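Local atomic coordinates of mannosephosphate isomerase, putative (Archaeoglobus fulgidus, PDB entry 1ZX5), a protein that probably catalyses the interconversion of D-mannose 6-phosphate and D-fructose 6-phosphate, as a zinc-dependent isomerase of the type 1 family with cupin domains. Residues W24-L28 / K29-Q33; L59-I62 / E63-S66; K67-D70 / E71-R75. All blocks are in the same frame, centred on the assembly; numbering follows the deposited sequence. Where two conformers were deposited one is given.

Contact 1: W24-L28 / K29-Q33; sequences WIALL and KGFRQ. With EDO (1,2-ethanediol), chain C; ACY (acetic acid), chain F.
Phe-31 N reaches back to Ala-26 O at 2.9 Å in a nearly straight bond (172° at the hydrogen). Two further backbone bonds finish the short helix 24-28: Lys-29 N gives its proton to Ile-25 O, and Gly-30 N to Leu-27 O at 3.1 Å. Ala-26 uses its other backbone polar atom through a water, which accepts from Ala-26 N at 3.0 Å and donates to Gln-33 O, so the chain leaving the turn is tied to the helix a second time. Between these two ties the Phe-31 ring turns back against the helix, its CG set between backbone N and carbonyl carbon (chi1 68°), and receives Ala-26 CB over the centre of one face in a CH-pi contact, 3.7 Å from the centroid. Gln-33 CB meets the same methyl.

In the buried Lys-29, CG sits anti to the carbonyl carbon, 3.4 Å from Ile-25 O; the bend at chi2 then turns the rest of the chain off toward NZ. Lys-29 NZ donates to acetic acid OXT at 2.8 Å and also has a salt bridge to Glu-41, a hydrogen bond to Gly-272 O and the ring of Tyr-273 in cation-pi contact. Trp-24 NE1 donates to ethanediol O1 at 3.3 Å, near the ring plane, while Leu-28 CD1 lies over one face of the indole toward its rim. Both small molecules probably come from the crystallisation liquor. Gly-30, at positive phi (85°), is the C-prime residue, and the paired bonds from Phe-31 N and Gly-30 N define a Schellman motif ending the helix.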
loop_
_atom_site.group_PDB
_atom_site.type_symbol
_atom_site.label_atom_id
_atom_site.label_comp_id
_atom_site.label_asym_id
_atom_site.label_seq_id
_atom_site.Cartn_x
_atom_site.Cartn_y
_atom_site.Cartn_z
ATOM N N TRP A 24 4.003 -16.347 -1.973
ATOM C CA TRP A 24 3.264 -15.898 -0.772
ATOM C C TRP A 24 1.850 -15.415 -1.086
ATOM O O TRP A 24 0.886 -15.813 -0.432
ATOM C CB TRP A 24 4.068 -14.800 -0.032
ATOM C CG TRP A 24 3.348 -14.119 1.122
ATOM C CD1 TRP A 24 2.901 -14.713 2.294
ATOM C CD2 TRP A 24 3.043 -12.714 1.250
ATOM N NE1 TRP A 24 2.326 -13.765 3.112
ATOM C CE2 TRP A 24 2.404 -12.536 2.509
ATOM C CE3 TRP A 24 3.255 -11.592 0.429
ATOM C CZ2 TRP A 24 1.958 -11.285 2.956
ATOM C CZ3 TRP A 24 2.806 -10.342 0.862
ATOM C CH2 TRP A 24 2.166 -10.200 2.122
ATOM N N ILE A 25 1.727 -14.553 -2.090
ATOM C CA ILE A 25 0.426 -13.972 -2.423
ATOM C C ILE A 25 -0.602 -15.030 -2.876
ATOM O O ILE A 25 -1.699 -15.084 -2.320
ATOM C CB ILE A 25 0.549 -12.807 -3.425
ATOM C CG1 ILE A 25 1.202 -11.606 -2.717
ATOM C CG2 ILE A 25 -0.845 -12.444 -3.999
ATOM C CD1 ILE A 25 1.555 -10.470 -3.631
ATOM N N ALA A 26 -0.248 -15.868 -3.849
ATOM C CA ALA A 26 -1.174 -16.913 -4.302
ATOM C C ALA A 26 -1.631 -17.772 -3.121
ATOM O O ALA A 26 -2.805 -18.133 -3.024
ATOM C CB ALA A 26 -0.544 -17.780 -5.382
ATOM N N LEU A 27 -0.703 -18.067 -2.210
ATOM C CA LEU A 27 -1.015 -18.861 -1.028
ATOM C C LEU A 27 -2.003 -18.149 -0.103
ATOM O O LEU A 27 -2.937 -18.781 0.382
ATOM C CB LEU A 27 0.257 -19.268 -0.283
ATOM C CG LEU A 27 0.113 -20.610 0.440
ATOM C CD1 LEU A 27 0.289 -21.772 -0.558
ATOM C CD2 LEU A 27 1.108 -20.721 1.611
ATOM N N LEU A 28 -1.817 -16.845 0.118
ATOM C CA LEU A 28 -2.820 -16.037 0.823
ATOM C C LEU A 28 -4.193 -16.196 0.192
ATOM O O LEU A 28 -5.180 -16.304 0.905
ATOM C CB LEU A 28 -2.457 -14.550 0.826
ATOM C CG LEU A 28 -1.332 -14.094 1.756
ATOM C CD1 LEU A 28 -1.079 -12.618 1.560
ATOM C CD2 LEU A 28 -1.654 -14.433 3.208
ATOM N N LYS A 29 -4.241 -16.214 -1.140
ATOM C CA LYS A 29 -5.495 -16.282 -1.883
ATOM C C LYS A 29 -5.933 -17.717 -2.194
ATOM O O LYS A 29 -6.800 -17.925 -3.049
ATOM C CB LYS A 29 -5.407 -15.464 -3.182
ATOM C CG LYS A 29 -4.880 -14.037 -3.011
ATOM C CD LYS A 29 -5.796 -13.194 -2.144
ATOM C CE LYS A 29 -5.319 -11.750 -2.071
ATOM N NZ LYS A 29 -6.319 -10.947 -1.296
ATOM N N GLY A 30 -5.322 -18.698 -1.524
ATOM C CA GLY A 30 -5.795 -20.083 -1.561
ATOM C C GLY A 30 -5.331 -20.963 -2.707
ATOM O O GLY A 30 -5.948 -21.996 -2.967
ATOM N N PHE A 31 -4.254 -20.593 -3.402
ATOM C CA PHE A 31 -3.727 -21.470 -4.458
ATOM C C PHE A 31 -2.199 -21.485 -4.525
ATOM O O PHE A 31 -1.543 -20.713 -3.849
ATOM C CB PHE A 31 -4.394 -21.200 -5.832
ATOM C CG PHE A 31 -4.060 -19.840 -6.453
ATOM C CD1 PHE A 31 -3.260 -19.760 -7.595
ATOM C CD2 PHE A 31 -4.577 -18.659 -5.923
ATOM C CE1 PHE A 31 -2.953 -18.511 -8.195
ATOM C CE2 PHE A 31 -4.278 -17.408 -6.509
ATOM C CZ PHE A 31 -3.465 -17.340 -7.650
ATOM N N ARG A 32 -1.638 -22.395 -5.312
ATOM C CA ARG A 32 -0.186 -22.507 -5.465
ATOM C C ARG A 32 0.224 -21.927 -6.804
ATOM O O ARG A 32 -0.174 -22.442 -7.842
ATOM C CB ARG A 32 0.252 -23.968 -5.411
ATOM C CG ARG A 32 0.214 -24.576 -4.049
ATOM C CD ARG A 32 0.707 -26.029 -4.079
ATOM N NE ARG A 32 2.142 -26.140 -4.361
ATOM C CZ ARG A 32 2.664 -26.849 -5.364
ATOM N NH1 ARG A 32 1.877 -27.521 -6.205
ATOM N NH2 ARG A 32 3.982 -26.893 -5.528
ATOM N N GLN A 33 1.011 -20.859 -6.768
ATOM C CA GLN A 33 1.524 -20.225 -7.978
ATOM C C GLN A 33 2.704 -19.338 -7.619
ATOM O O GLN A 33 2.577 -18.443 -6.770
ATOM C CB GLN A 33 0.445 -19.365 -8.648
ATOM C CG GLN A 33 0.855 -18.800 -10.018
ATOM C CD GLN A 33 1.302 -19.883 -10.964
ATOM O OE1 GLN A 33 0.548 -20.809 -11.261
ATOM N NE2 GLN A 33 2.543 -19.789 -11.433
HETATM C C1 EDO C . 0.944 -12.363 7.085
HETATM O O1 EDO C . 1.483 -13.420 6.263
HETATM C C2 EDO C . 0.149 -11.381 6.216
HETATM O O2 EDO C . -1.179 -11.860 5.999
HETATM C C ACY F . -9.254 -11.455 -3.456
HETATM O O ACY F . -9.227 -12.624 -3.927
HETATM O OXT ACY F . -8.248 -10.742 -3.285
HETATM C CH3 ACY F . -10.586 -10.880 -3.076
HETATM O O HOH W 1 2.275 -16.136 -5.479
#

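Contact 2: L59-I62 / E63-S66; sequences LSMI and ELFS
Leu-59, the last residue but one of strand 57-60, folds its side chain over the first turn of the helix that follows, toward Leu-64. From Leu-59 CB, chi1 of 70° places CG between the backbone N and carbonyl carbon, and from there CD1 reaches the helix. Leu-59 CD1 lies 3.7 Å from Leu-64 N and 4.1 Å from Leu-64 CB. In the conformer given, one of two, the extended Glu-63 chain passes Leu-59 at about a right angle; its approaches to Leu-59 CB, through OE2, and to CD1, through CG, CD and OE2, are therefore tentative.

Ser-60 is the N-cap: Ser-60 OG, anti to the backbone N (chi1 156°), accepts from Ile-62 N at 3.0 Å. Its carbonyl O receives the first i to i+4 bond, from Leu-64 N, almost perfectly straight (179°). Phe-65 N to Met-61 O and Ser-66 N to Ile-62 O continue the helical pattern, and Ser-66 OG turns back to donate to Glu-63 O at 3.1 Å. Selenomethionine Met-61, bent at chi2 and chi3, brings SE to 3.9 Å from Leu-64 CD2.

Strand 51-54 pairs with the incoming strand and offers Val-54 to Leu-59 and Leu-64, and Val-52 to Met-61. Leu-276 of strand 274-277 touches both Met-61 and Leu-64, and Phe-83 meets the Phe-65 ring edge-to-face, so helix 61-73 is packed between strands of different sheets and a loop.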
loop_
_atom_site.group_PDB
_atom_site.type_symbol
_atom_site.label_atom_id
_atom_site.label_comp_id
_atom_site.label_asym_id
_atom_site.label_seq_id
_atom_site.Cartn_x
_atom_site.Cartn_y
_atom_site.Cartn_z
ATOM N N LEU A 59 -19.730 -5.130 -9.272
ATOM C CA LEU A 59 -19.391 -3.889 -9.994
ATOM C C LEU A 59 -17.938 -3.453 -9.751
ATOM O O LEU A 59 -17.264 -3.946 -8.842
ATOM C CB LEU A 59 -20.361 -2.741 -9.664
ATOM C CG LEU A 59 -20.365 -2.085 -8.275
ATOM C CD1 LEU A 59 -20.977 -0.695 -8.343
ATOM C CD2 LEU A 59 -21.111 -2.944 -7.258
ATOM N N SER A 60 -17.471 -2.521 -10.571
ATOM C CA SER A 60 -16.107 -2.036 -10.495
ATOM C C SER A 60 -15.967 -0.985 -9.397
ATOM O O SER A 60 -16.924 -0.260 -9.129
ATOM C CB SER A 60 -15.706 -1.471 -11.863
ATOM O OG SER A 60 -14.660 -0.530 -11.775
HETATM N N MSE A 61 -14.780 -0.894 -8.783
HETATM C CA MSE A 61 -14.483 0.142 -7.778
HETATM C C MSE A 61 -14.688 1.527 -8.342
HETATM O O MSE A 61 -14.979 2.476 -7.609
HETATM C CB MSE A 61 -13.030 0.069 -7.292
HETATM C CG MSE A 61 -12.776 -0.821 -6.124
HETATM SE SE MSE A 61 -13.819 -0.321 -4.550
HETATM C CE MSE A 61 -13.147 1.436 -4.178
ATOM N N ILE A 62 -14.487 1.643 -9.646
ATOM C CA ILE A 62 -14.615 2.919 -10.344
ATOM C C ILE A 62 -16.095 3.323 -10.417
ATOM O O ILE A 62 -16.438 4.469 -10.123
ATOM C CB ILE A 62 -13.899 2.864 -11.718
ATOM C CG1 ILE A 62 -12.379 2.806 -11.473
ATOM C CG2 ILE A 62 -14.307 4.049 -12.615
ATOM C CD1 ILE A 62 -11.521 2.695 -12.727
ATOM N N GLU A 63 -16.957 2.383 -10.801
ATOM C CA GLU A 63 -18.393 2.613 -10.769
ATOM C C GLU A 63 -18.814 2.922 -9.332
ATOM O O GLU A 63 -19.435 3.956 -9.075
ATOM C CB GLU A 63 -19.163 1.407 -11.323
ATOM C CG GLU A 63 -20.647 1.667 -11.575
ATOM C CD GLU A 63 -21.361 0.488 -12.223
ATOM O OE1 GLU A 63 -20.884 -0.009 -13.267
ATOM O OE2 GLU A 63 -22.411 0.065 -11.698
ATOM N N LEU A 64 -18.437 2.049 -8.396
ATOM C CA LEU A 64 -18.805 2.244 -6.985
ATOM C C LEU A 64 -18.472 3.664 -6.494
ATOM O O LEU A 64 -19.304 4.323 -5.877
ATOM C CB LEU A 64 -18.155 1.183 -6.078
ATOM C CG LEU A 64 -18.534 1.280 -4.591
ATOM C CD1 LEU A 64 -19.959 0.765 -4.335
ATOM C CD2 LEU A 64 -17.541 0.559 -3.714
ATOM N N PHE A 65 -17.266 4.132 -6.801
ATOM C CA PHE A 65 -16.829 5.444 -6.357
ATOM C C PHE A 65 -17.582 6.600 -7.040
ATOM O O PHE A 65 -17.935 7.578 -6.385
ATOM C CB PHE A 65 -15.308 5.601 -6.495
ATOM C CG PHE A 65 -14.779 6.882 -5.913
ATOM C CD1 PHE A 65 -14.700 7.055 -4.533
ATOM C CD2 PHE A 65 -14.377 7.922 -6.738
ATOM C CE1 PHE A 65 -14.214 8.245 -3.984
ATOM C CE2 PHE A 65 -13.893 9.118 -6.200
ATOM C CZ PHE A 65 -13.804 9.275 -4.818
ATOM N N SER A 66 -17.851 6.502 -8.341
ATOM C CA SER A 66 -18.604 7.577 -8.993
ATOM C C SER A 66 -20.056 7.671 -8.481
ATOM O O SER A 66 -20.607 8.765 -8.397
ATOM C CB SER A 66 -18.536 7.491 -10.529
ATOM O OG SER A 66 -19.127 6.299 -11.011
#

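Contact 3: K67-D70 / E71-R75; sequences KHRD and ELLGR
Leu-72 N donates to His-68 O at 2.8 Å, and Gly-74 N to Asp-70 O at the same distance; between them Leu-73 N bonds to Arg-69 O, completing the last turn of helix 61-73. A water joins the side chains of His-68 and Glu-71: it lies in the imidazole plane 2.8 Å from His-68 ND1, and donates to Glu-71 OE1 at 2.7 Å. The two side chains do not meet directly, as His-68 ND1 and Glu-71 OE1 stay 4.3 Å apart. Glu-71, its CG anti to the backbone N (chi1 -168°) and the chain straight beyond, has a buried carboxylate with many donors: the same OE1 accepts from Glu-3 N, and OE2 from Leu-4 N and Ser-280 OG.

On another side of the helix Arg-69 stretches from CG to NE. Arg-69 NE forms a salt bridge at 3.5 Å with Asp-70 OD1, and Arg-69 NH1 donates to Phe-80 O. Leu-73 CD1 slants against this chain, 3.4 Å from Arg-69 NH1 and also touching CG and CZ, while Leu-73 CB and CG rest on Arg-69 O. Leu-72 likewise sets its CB 3.4 Å from His-68 O. Gly-74, at positive phi (62°), is where the backbone leaves the helix.

With three protein donors and the water gathered on it, the Glu-71 carboxylate is probably stabilised as an anion despite its burial, and it fastens the helix end to the N-terminal residues Glu-3 and Leu-4 and to Ser-280.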
loop_
_atom_site.group_PDB
_atom_site.type_symbol
_atom_site.label_atom_id
_atom_site.label_comp_id
_atom_site.label_asym_id
_atom_site.label_seq_id
_atom_site.Cartn_x
_atom_site.Cartn_y
_atom_site.Cartn_z
ATOM N N LYS A 67 -20.647 6.538 -8.105
ATOM C CA LYS A 67 -22.022 6.512 -7.587
ATOM C C LYS A 67 -22.158 6.776 -6.085
ATOM O O LYS A 67 -23.203 7.248 -5.644
ATOM C CB LYS A 67 -22.705 5.185 -7.915
ATOM C CG LYS A 67 -22.952 4.973 -9.388
ATOM C CD LYS A 67 -23.646 3.645 -9.660
ATOM C CE LYS A 67 -23.834 3.455 -11.170
ATOM N NZ LYS A 67 -24.833 2.392 -11.495
ATOM N N HIS A 68 -21.120 6.467 -5.302
ATOM C CA HIS A 68 -21.249 6.441 -3.836
ATOM C C HIS A 68 -20.128 7.175 -3.115
ATOM O O HIS A 68 -19.865 6.956 -1.927
ATOM C CB HIS A 68 -21.364 4.993 -3.342
ATOM C CG HIS A 68 -22.557 4.275 -3.892
ATOM N ND1 HIS A 68 -23.845 4.565 -3.494
ATOM C CD2 HIS A 68 -22.659 3.302 -4.828
ATOM C CE1 HIS A 68 -24.689 3.790 -4.154
ATOM N NE2 HIS A 68 -23.996 3.015 -4.969
ATOM N N ARG A 69 -19.490 8.067 -3.852
ATOM C CA ARG A 69 -18.340 8.814 -3.385
ATOM C C ARG A 69 -18.500 9.487 -2.013
ATOM O O ARG A 69 -17.645 9.306 -1.149
ATOM C CB ARG A 69 -17.994 9.833 -4.456
ATOM C CG ARG A 69 -17.153 10.946 -3.995
ATOM C CD ARG A 69 -17.290 12.107 -4.949
ATOM N NE ARG A 69 -16.866 13.318 -4.272
ATOM C CZ ARG A 69 -15.617 13.552 -3.900
ATOM N NH1 ARG A 69 -14.673 12.657 -4.155
ATOM N NH2 ARG A 69 -15.310 14.681 -3.284
ATOM N N ASP A 70 -19.580 10.253 -1.828
ATOM C CA ASP A 70 -19.839 10.977 -0.570
ATOM C C ASP A 70 -20.039 10.030 0.608
ATOM O O ASP A 70 -19.458 10.233 1.664
ATOM C CB ASP A 70 -21.061 11.910 -0.689
ATOM C CG ASP A 70 -20.844 13.059 -1.676
ATOM O OD1 ASP A 70 -19.704 13.260 -2.160
ATOM O OD2 ASP A 70 -21.829 13.774 -1.970
ATOM N N GLU A 71 -20.862 8.999 0.409
ATOM C CA GLU A 71 -21.074 7.963 1.423
ATOM C C GLU A 71 -19.801 7.175 1.752
ATOM O O GLU A 71 -19.538 6.885 2.919
ATOM C CB GLU A 71 -22.190 6.995 1.019
ATOM C CG GLU A 71 -22.620 6.104 2.178
ATOM C CD GLU A 71 -23.670 5.063 1.814
ATOM O OE1 GLU A 71 -24.327 5.203 0.755
ATOM O OE2 GLU A 71 -23.843 4.108 2.612
ATOM N N LEU A 72 -19.018 6.834 0.730
ATOM C CA LEU A 72 -17.756 6.132 0.949
ATOM C C LEU A 72 -16.751 6.966 1.739
ATOM O O LEU A 72 -16.128 6.466 2.676
ATOM C CB LEU A 72 -17.118 5.689 -0.370
ATOM C CG LEU A 72 -17.578 4.392 -1.033
ATOM C CD1 LEU A 72 -16.907 4.282 -2.400
ATOM C CD2 LEU A 72 -17.251 3.179 -0.173
ATOM N N LEU A 73 -16.596 8.231 1.356
ATOM C CA LEU A 73 -15.541 9.068 1.913
ATOM C C LEU A 73 -15.920 9.727 3.225
ATOM O O LEU A 73 -15.046 9.983 4.059
ATOM C CB LEU A 73 -15.089 10.125 0.906
ATOM C CG LEU A 73 -14.381 9.653 -0.368
ATOM C CD1 LEU A 73 -14.172 10.846 -1.304
ATOM C CD2 LEU A 73 -13.049 8.944 -0.085
ATOM N N GLY A 74 -17.213 10.006 3.403
ATOM C CA GLY A 74 -17.706 10.629 4.624
ATOM C C GLY A 74 -17.104 11.999 4.831
ATOM O O GLY A 74 -17.216 12.866 3.959
ATOM N N ARG A 75 -16.442 12.185 5.972
ATOM C CA ARG A 75 -15.830 13.472 6.321
ATOM C C ARG A 75 -14.648 13.837 5.413
ATOM O O ARG A 75 -14.223 14.997 5.381
ATOM C CB ARG A 75 -15.413 13.502 7.794
ATOM C CG ARG A 75 -16.579 13.378 8.771
ATOM C CD ARG A 75 -16.165 13.602 10.232
ATOM N NE ARG A 75 -15.110 12.685 10.654
ATOM C CZ ARG A 75 -13.843 13.029 10.886
ATOM N NH1 ARG A 75 -13.449 14.294 10.753
ATOM N NH2 ARG A 75 -12.962 12.100 11.257
HETATM O O HOH W 2 -24.341 6.563 -1.601
#

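How the contacts relate
From the N terminus the chain first makes contact 1, where helix 24-28 ends and the turn leads to strand 36-41. Contacts 2 and 3 lie at the two ends of helix 61-73, one joining strand 57-60 to its start, the other releasing the chain. Each is continuous in sequence, so none closes a long loop, and none nests or crosses. Contact 1 stands apart, its centre about 26 Å from that of contact 2 and 32 Å from that of contact 3. Contacts 2 and 3 touch, Phe-65 CE1 lying 3.7 Å from Leu-73 CD1. Contact 1 backs onto strands 36-41 and 85-92; contacts 2 and 3 bring helix 61-73 against strand 274-277 and its following loop, from the C-terminal cupin region.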